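Local coordinates for protein NUDIX hydrolase (Nitrosomonas europaea, PDB 2B0V) that probably hydrolyses phosphate-anhydride bonds of nucleoside di- and triphosphates and thiamine diphosphate, with magnesium as cofactor, as a Nudix-family monomer, at residues K6-V11 with N80-L85. Sequence-based numbering, arbitrary orientation.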
ATOM      1  N   LYS A   6     -13.183  14.701  -5.836  1.00 31.49           N
ATOM      2  CA  LYS A   6     -12.181  15.100  -6.879  1.00 30.24           C
ATOM      3  C   LYS A   6     -10.703  14.672  -6.582  1.00 29.29           C
ATOM      4  O   LYS A   6      -9.952  14.398  -7.523  1.00 29.09           O
ATOM      5  CB  LYS A   6     -12.308  16.591  -7.247  1.00 31.06           C
ATOM      6  CG  LYS A   6     -13.590  17.320  -6.771  1.00 33.25           C
ATOM      7  CD  LYS A   6     -14.836  16.869  -7.509  1.00 38.58           C
ATOM      8  CE  LYS A   6     -15.173  17.805  -8.674  1.00 39.12           C
ATOM      9  NZ  LYS A   6     -16.065  17.130  -9.667  1.00 41.47           N
ATOM     10  N   PRO A   7     -10.263  14.620  -5.288  1.00 27.05           N
ATOM     11  CA  PRO A   7      -9.011  13.885  -5.085  1.00 25.31           C
ATOM     12  C   PRO A   7      -9.269  12.409  -5.391  1.00 22.77           C
ATOM     13  O   PRO A   7     -10.399  11.958  -5.237  1.00 21.82           O
ATOM     14  CB  PRO A   7      -8.749  14.048  -3.579  1.00 25.26           C
ATOM     15  CG  PRO A   7     -10.116  14.326  -2.986  1.00 27.39           C
ATOM     16  CD  PRO A   7     -10.757  15.202  -4.024  1.00 27.65           C
ATOM     17  N   ASN A   8      -8.251  11.673  -5.822  1.00 21.39           N
ATOM     18  CA  ASN A   8      -8.390  10.221  -6.010  1.00 21.09           C
ATOM     19  C   ASN A   8      -8.116   9.485  -4.713  1.00 19.15           C
ATOM     20  O   ASN A   8      -7.054   9.654  -4.123  1.00 20.43           O
ATOM     21  CB  ASN A   8      -7.468   9.733  -7.093  1.00 22.12           C
ATOM     22  CG  ASN A   8      -7.852  10.287  -8.448  1.00 26.56           C
ATOM     23  OD1 ASN A   8      -8.666   9.695  -9.149  1.00 33.10           O
ATOM     24  ND2 ASN A   8      -7.346  11.468  -8.774  1.00 27.63           N
ATOM     25  N   VAL A   9      -9.032   8.624  -4.300  1.00 18.62           N
ATOM     26  CA  VAL A   9      -8.849   7.894  -3.037  1.00 16.64           C
ATOM     27  C   VAL A   9      -8.103   6.603  -3.311  1.00 16.66           C
ATOM     28  O   VAL A   9      -8.472   5.815  -4.209  1.00 15.92           O
ATOM     29  CB  VAL A   9     -10.199   7.624  -2.361  1.00 16.22           C
ATOM     30  CG1 VAL A   9      -9.997   6.754  -1.102  1.00 16.68           C
ATOM     31  CG2 VAL A   9     -10.867   8.980  -2.012  1.00 18.72           C
ATOM     32  N   THR A  10      -7.025   6.419  -2.569  1.00 14.69           N
ATOM     33  CA  THR A  10      -6.173   5.253  -2.784  1.00 14.01           C
ATOM     34  C   THR A  10      -5.975   4.600  -1.420  1.00 14.46           C
ATOM     35  O   THR A  10      -6.241   5.201  -0.353  1.00 14.36           O
ATOM     36  CB  THR A  10      -4.767   5.605  -3.348  1.00 15.91           C
ATOM     37  OG1 THR A  10      -4.118   6.505  -2.441  1.00 15.04           O
ATOM     38  CG2 THR A  10      -4.907   6.288  -4.740  1.00 17.07           C
ATOM     39  N   VAL A  11      -5.421   3.400  -1.457  1.00 13.83           N
ATOM     40  CA  VAL A  11      -5.127   2.657  -0.222  1.00 14.34           C
ATOM     41  C   VAL A  11      -3.723   2.056  -0.334  1.00 15.17           C
ATOM     42  O   VAL A  11      -3.224   1.840  -1.442  1.00 15.09           O
ATOM     43  CB  VAL A  11      -6.132   1.516   0.006  1.00 15.25           C
ATOM     44  CG1 VAL A  11      -7.513   2.085   0.260  1.00 16.61           C
ATOM     45  CG2 VAL A  11      -6.115   0.545  -1.211  1.00 14.73           C
ATOM     46  N   ASN A  80       2.100  14.426 -12.585  1.00 35.62           N
ATOM     47  CA  ASN A  80       0.831  14.113 -13.236  1.00 34.63           C
ATOM     48  C   ASN A  80      -0.350  14.980 -12.796  1.00 33.71           C
ATOM     49  O   ASN A  80      -1.495  14.732 -13.207  1.00 33.53           O
ATOM     50  CB  ASN A  80       0.513  12.613 -13.125  1.00 34.80           C
ATOM     51  CG  ASN A  80      -0.066  12.223 -11.766  1.00 36.47           C
ATOM     52  OD1 ASN A  80      -0.242  13.067 -10.878  1.00 36.29           O
ATOM     53  ND2 ASN A  80      -0.367  10.929 -11.602  1.00 35.93           N
ATOM     54  N   GLY A  81      -0.070  15.995 -11.964  1.00 32.35           N
ATOM     55  CA  GLY A  81      -1.075  16.985 -11.556  1.00 30.95           C
ATOM     56  C   GLY A  81      -2.211  16.438 -10.715  1.00 29.59           C
ATOM     57  O   GLY A  81      -3.160  17.153 -10.393  1.00 29.47           O
ATOM     58  N   THR A  82      -2.100  15.169 -10.330  1.00 28.72           N
ATOM     59  CA  THR A  82      -3.201  14.469  -9.680  1.00 27.60           C
ATOM     60  C   THR A  82      -3.099  14.499  -8.149  1.00 25.76           C
ATOM     61  O   THR A  82      -2.033  14.215  -7.592  1.00 25.29           O
ATOM     62  CB  THR A  82      -3.279  13.007 -10.143  1.00 28.09           C
ATOM     63  OG1 THR A  82      -3.361  12.960 -11.578  1.00 30.70           O
ATOM     64  CG2 THR A  82      -4.495  12.308  -9.512  1.00 28.20           C
ATOM     65  N   THR A  83      -4.209  14.850  -7.502  1.00 24.17           N
ATOM     66  CA  THR A  83      -4.289  14.866  -6.028  1.00 22.80           C
ATOM     67  C   THR A  83      -4.819  13.537  -5.516  1.00 21.03           C
ATOM     68  O   THR A  83      -5.774  12.975  -6.041  1.00 20.85           O
ATOM     69  CB  THR A  83      -5.150  16.043  -5.493  1.00 23.12           C
ATOM     70  OG1 THR A  83      -4.577  17.265  -5.969  1.00 25.11           O
ATOM     71  CG2 THR A  83      -5.136  16.101  -3.969  1.00 24.36           C
ATOM     72  N   TYR A  84      -4.183  13.050  -4.463  1.00 19.26           N
ATOM     73  CA  TYR A  84      -4.503  11.750  -3.922  1.00 17.72           C
ATOM     74  C   TYR A  84      -4.810  11.874  -2.444  1.00 16.09           C
ATOM     75  O   TYR A  84      -4.278  12.764  -1.774  1.00 15.27           O
ATOM     76  CB  TYR A  84      -3.292  10.812  -4.052  1.00 18.55           C
ATOM     77  CG  TYR A  84      -2.923  10.475  -5.462  1.00 21.09           C
ATOM     78  CD1 TYR A  84      -3.561   9.424  -6.138  1.00 22.73           C
ATOM     79  CD2 TYR A  84      -1.941  11.204  -6.132  1.00 24.25           C
ATOM     80  CE1 TYR A  84      -3.213   9.109  -7.472  1.00 25.51           C
ATOM     81  CE2 TYR A  84      -1.584  10.892  -7.462  1.00 25.99           C
ATOM     82  CZ  TYR A  84      -2.222   9.855  -8.109  1.00 27.28           C
ATOM     83  OH  TYR A  84      -1.867   9.573  -9.411  1.00 29.47           O
ATOM     84  N   LEU A  85      -5.680  10.983  -1.982  1.00 14.24           N
ATOM     85  CA  LEU A  85      -5.913  10.796  -0.568  0.60 14.20           C
ATOM     86  C   LEU A  85      -5.648   9.310  -0.275  1.00 14.16           C
ATOM     87  O   LEU A  85      -6.471   8.440  -0.620  1.00 14.66           O
ATOM     88  CB  LEU A  85      -7.369  11.186  -0.242  0.60 14.55           C
ATOM     89  CG  LEU A  85      -7.717  11.276   1.226  0.60 14.74           C
ATOM     90  CD1 LEU A  85      -6.906  12.344   1.990  0.60 14.48           C
ATOM     91  CD2 LEU A  85      -9.229  11.584   1.322  0.60 13.99           C
TER
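A parallel strand pair in the mixed sheet of the Nudix fold brings Asn8 beside Tyr84 and Val9 beside Leu85. Three main-chain hydrogen bonds join the strands: Asn8 N to Thr83 O (2.8 Å), Leu85 N to Asn8 O (2.9 Å), and Thr10 N to Leu85 O (2.9 Å). Alpha hydrogens add weaker contacts, with Tyr84 CA 3.3 Å from Asn8 O. On the face carrying Asn8 and Tyr84, the Asn8 amide reaches across to Thr82. Its CG stands anti to the carbonyl carbon (chi1 -66°), and ND2 comes within 3.1 Å of the methyl CG2 of Thr82, unusually close, so the exact setting of the amide is less certain; the two side chains cross at about a right angle. The same ND2 gives a weak bond to Thr83 O, the acceptor that already takes Asn8 N, so one carbonyl receives both nitrogens of one residue. The methyl of Thr82 also lies over one face of the Tyr84 ring, offset toward its rim. At CD1 the ring is met obliquely by Thr10 CG2 at 3.7 Å and by Asn8 CB, while the Trp75 ring of strand 62-77 meets it with planes at about 25° and His41 of strand 39-41 touches Tyr84.

Strand 82-96 lies between strand 8-17, parallel, and strand 62-77, antiparallel; Thr83 OG1 is hydrogen-bonded to Thr76 OG1 of the latter. Pro7 CB reaches Thr83 CG2 at 4.2 Å, and Val9 CG2 touches Leu85 CB only loosely on the opposite face from Asn8. At Asn80-Thr82 an Asx turn forms, Thr82 N bonding to Asn80 OD1; Thr82 OG1 donates to Asn80 O, and Asn80 ND2 donates to Tyr84 OH at 3.0 Å, the phenol oxygen lying nearly in the plane of the Asn80 amide, tying the far end of the ring to the turn.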